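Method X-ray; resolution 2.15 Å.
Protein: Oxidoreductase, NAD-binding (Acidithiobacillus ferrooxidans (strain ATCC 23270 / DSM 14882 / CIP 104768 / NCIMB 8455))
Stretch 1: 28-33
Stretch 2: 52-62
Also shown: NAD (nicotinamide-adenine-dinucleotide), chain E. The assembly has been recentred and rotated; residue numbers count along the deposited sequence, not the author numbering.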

# COMPACT_ATOMS: atom_id res chain seq x y z
N LEU A 28 -16.51 9.30 14.16
CA LEU A 28 -15.77 8.18 14.75
C LEU A 28 -16.49 7.71 16.01
O LEU A 28 -16.49 8.41 17.02
CB LEU A 28 -14.35 8.60 15.07
CG LEU A 28 -13.40 7.56 15.71
CD1 LEU A 28 -13.03 6.43 14.77
CD2 LEU A 28 -12.14 8.22 16.26
N ALA A 29 -17.13 6.54 15.94
CA ALA A 29 -17.70 5.95 17.14
C ALA A 29 -16.60 5.56 18.13
O ALA A 29 -16.73 5.81 19.33
CB ALA A 29 -18.54 4.73 16.79
N GLY A 30 -15.52 4.96 17.64
CA GLY A 30 -14.45 4.57 18.54
C GLY A 30 -13.57 3.48 17.95
O GLY A 30 -13.53 3.28 16.74
N VAL A 31 -12.88 2.78 18.85
CA VAL A 31 -11.78 1.90 18.50
C VAL A 31 -11.87 0.62 19.34
O VAL A 31 -12.48 0.58 20.41
CB VAL A 31 -10.43 2.61 18.72
CG1 VAL A 31 -10.25 3.77 17.72
CG2 VAL A 31 -10.35 3.14 20.14
N PHE A 32 -11.27 -0.45 18.81
CA PHE A 32 -11.10 -1.69 19.54
C PHE A 32 -9.68 -2.20 19.31
O PHE A 32 -9.18 -2.17 18.18
CB PHE A 32 -12.09 -2.79 19.12
CG PHE A 32 -11.79 -4.13 19.76
CD1 PHE A 32 -12.18 -4.39 21.07
CD2 PHE A 32 -11.06 -5.10 19.08
CE1 PHE A 32 -11.88 -5.61 21.69
CE2 PHE A 32 -10.74 -6.33 19.69
CZ PHE A 32 -11.17 -6.58 21.00
N ASP A 33 -9.06 -2.68 20.37
CA ASP A 33 -7.75 -3.31 20.32
C ASP A 33 -7.74 -4.45 21.33
O ASP A 33 -8.47 -4.41 22.33
CB ASP A 33 -6.64 -2.28 20.60
CG ASP A 33 -5.26 -2.77 20.16
OD1 ASP A 33 -4.72 -3.70 20.81
OD2 ASP A 33 -4.72 -2.23 19.17
PA NAD E . 1.43 -2.72 15.78
O1A NAD E . 1.50 -4.09 16.36
O2A NAD E . 1.99 -1.42 16.30
O5B NAD E . -0.28 -2.43 15.95
C5B NAD E . -0.90 -3.69 16.08
C4B NAD E . -2.17 -3.54 16.92
O4B NAD E . -3.06 -4.60 16.65
C3B NAD E . -1.73 -3.68 18.39
O3B NAD E . -2.30 -2.58 19.00
C2B NAD E . -2.38 -5.00 18.84
O2B NAD E . -2.84 -4.93 20.19
C1B NAD E . -3.60 -5.01 17.91
N9A NAD E . -4.15 -6.34 17.66
C8A NAD E . -3.52 -7.55 17.45
N7A NAD E . -4.38 -8.55 17.21
C5A NAD E . -5.62 -7.96 17.26
C6A NAD E . -6.93 -8.48 17.09
N6A NAD E . -7.11 -9.82 16.83
N1A NAD E . -8.01 -7.65 17.20
C2A NAD E . -7.75 -6.33 17.47
N3A NAD E . -6.57 -5.70 17.65
C4A NAD E . -5.51 -6.57 17.54
O3 NAD E . 1.85 -2.60 14.22
PN NAD E . 1.37 -1.35 13.34
O1N NAD E . 0.12 -0.57 13.66
O2N NAD E . 2.69 -0.87 12.84
O5D NAD E . 0.83 -2.09 11.80
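Stretch 2 52-62: PSVDALLAEVD

Stretch 2 lies across stretch 1 as a short helix, 54-59, packed on a strand, 28-32, that begins earlier in the chain. The two axes approach to 8.2 Å, and their N-to-C directions make an angle of 157° (signed crossing angle -157°), so the helix runs roughly antiparallel to the strand. The backbone register agrees: Phe32 CA is 6.0 Å from Val54 CA at the start of the helix, and Ala29 CA is 6.7 Å from Glu60 CA, toward the C-terminal part of stretch 2. No hydrogen bond joins the stretches; the 316 Å² buried between them, both sides summed, rests on van der Waals packing.

Before the helix, Pro52 has phi/psi of -78/-9 and Ser53 is extended at -160/160. Ser53 is the N-cap: its chi1 of 70° (p) lets OG accept from Ala56 N at 3.2 Å, with an N-H...O angle of 154°. Within the helix, Leu58 N donates to Val54 O at 2.9 Å and Ala59 N to Asp55 O at 3.0 Å. The bond from Leu57 N to Ser53 O, at 3.3 Å, is weak.

Phe32 has the largest area covered by the other stretch, 96 Å². Its CA-to-CB bond points toward stretch 2, and chi1 of 173° (t) with chi2 of 80° carries the ring to the helix start. Val54 N lies over one face, 3.6 Å from Phe32 CD1, while Pro52 O lies near the ring plane at the edge, 4.0 Å from Phe32 CE1. Ser53 C approaches obliquely, 3.4 Å from Phe32 CD1. The Val54 backbone places Val54 CB 4.1 Å from Phe32 CD2; chi1 of 65° (p) then sets its two methyl groups. The same ring reaches the cofactor, with Phe32 CE2 3.7 Å from NAD C2A.

Leu57 points toward the strand. With chi1 of -176° (t) and an off-well chi2 of 149°, its CD1 reaches the strand backbone, 3.5 Å from Phe32 N and 3.6 Å from Val31 C, and also lies 3.8 Å from Phe32 CB. Gly30 has phi/psi of 159/-158, where a CB would be jammed against the preceding carbonyl O; this backbone geometry by itself calls for glycine.

At the other end, Ala29 CB packs 3.8 Å from Val61 CG1 and 3.9 Å from Glu60 O; Val61 adopts chi1 of -58° (m). Val31 points away from stretch 2. Asp33 makes no contact with it and instead binds NAD: NAD O2B donates to Asp33 OD1 at 2.3 Å and NAD O3B to Asp33 OD2 at 2.5 Å, both very short.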

# COMPACT_ATOMS: atom_id res chain seq x y z
N PRO A 52 -15.52 -2.58 24.39
CA PRO A 52 -15.11 -3.79 25.11
C PRO A 52 -14.98 -5.02 24.24
O PRO A 52 -14.50 -6.04 24.73
CB PRO A 52 -16.22 -3.97 26.14
CG PRO A 52 -17.43 -3.42 25.43
CD PRO A 52 -16.93 -2.24 24.66
N SER A 53 -15.41 -4.98 22.98
CA SER A 53 -15.27 -6.12 22.08
C SER A 53 -15.36 -5.62 20.65
O SER A 53 -15.87 -4.53 20.39
CB SER A 53 -16.33 -7.19 22.34
OG SER A 53 -17.61 -6.73 21.92
N VAL A 54 -14.85 -6.44 19.72
CA VAL A 54 -14.97 -6.10 18.30
C VAL A 54 -16.44 -6.03 17.90
O VAL A 54 -16.83 -5.17 17.09
CB VAL A 54 -14.18 -7.10 17.42
CG1 VAL A 54 -14.76 -8.48 17.51
CG2 VAL A 54 -14.19 -6.64 15.97
N ASP A 55 -17.28 -6.90 18.47
CA ASP A 55 -18.67 -6.98 18.04
C ASP A 55 -19.44 -5.71 18.40
O ASP A 55 -20.29 -5.25 17.63
CB ASP A 55 -19.35 -8.22 18.62
CG ASP A 55 -18.67 -9.50 18.20
OD1 ASP A 55 -18.57 -10.42 19.04
OD2 ASP A 55 -18.21 -9.60 17.03
N ALA A 56 -19.12 -5.11 19.55
CA ALA A 56 -19.83 -3.91 19.98
C ALA A 56 -19.38 -2.70 19.18
O ALA A 56 -20.18 -1.78 18.92
CB ALA A 56 -19.62 -3.67 21.47
N LEU A 57 -18.10 -2.65 18.79
CA LEU A 57 -17.68 -1.70 17.77
C LEU A 57 -18.52 -1.86 16.51
O LEU A 57 -19.12 -0.91 16.03
CB LEU A 57 -16.19 -1.88 17.46
CG LEU A 57 -15.58 -0.86 16.47
CD1 LEU A 57 -14.11 -0.61 16.80
CD2 LEU A 57 -15.73 -1.33 15.06
N LEU A 58 -18.55 -3.08 15.96
CA LEU A 58 -19.21 -3.28 14.68
C LEU A 58 -20.70 -2.91 14.75
O LEU A 58 -21.26 -2.42 13.76
CB LEU A 58 -19.00 -4.71 14.20
CG LEU A 58 -17.56 -4.96 13.75
CD1 LEU A 58 -17.25 -6.44 13.67
CD2 LEU A 58 -17.28 -4.28 12.39
N ALA A 59 -21.34 -3.10 15.90
CA ALA A 59 -22.75 -2.72 16.03
C ALA A 59 -22.99 -1.22 15.86
O ALA A 59 -24.10 -0.83 15.50
CB ALA A 59 -23.31 -3.17 17.39
N GLU A 60 -21.98 -0.39 16.10
CA GLU A 60 -22.14 1.06 16.11
C GLU A 60 -21.54 1.77 14.88
O GLU A 60 -21.45 3.00 14.90
CB GLU A 60 -21.51 1.66 17.38
CG GLU A 60 -22.07 1.12 18.71
CD GLU A 60 -23.17 1.99 19.32
OE1 GLU A 60 -23.63 2.95 18.67
OE2 GLU A 60 -23.58 1.70 20.47
N VAL A 61 -21.11 1.05 13.84
CA VAL A 61 -20.45 1.70 12.70
C VAL A 61 -20.93 1.14 11.37
O VAL A 61 -21.49 0.05 11.29
CB VAL A 61 -18.91 1.55 12.72
CG1 VAL A 61 -18.31 2.13 13.97
CG2 VAL A 61 -18.53 0.08 12.52
N ASP A 62 -20.65 1.92 10.32
CA ASP A 62 -20.83 1.54 8.93
C ASP A 62 -19.52 1.11 8.26
O ASP A 62 -19.55 0.23 7.39
CB ASP A 62 -21.43 2.71 8.13
CG ASP A 62 -22.69 3.28 8.78
OD1 ASP A 62 -23.70 2.55 8.83
OD2 ASP A 62 -22.67 4.45 9.23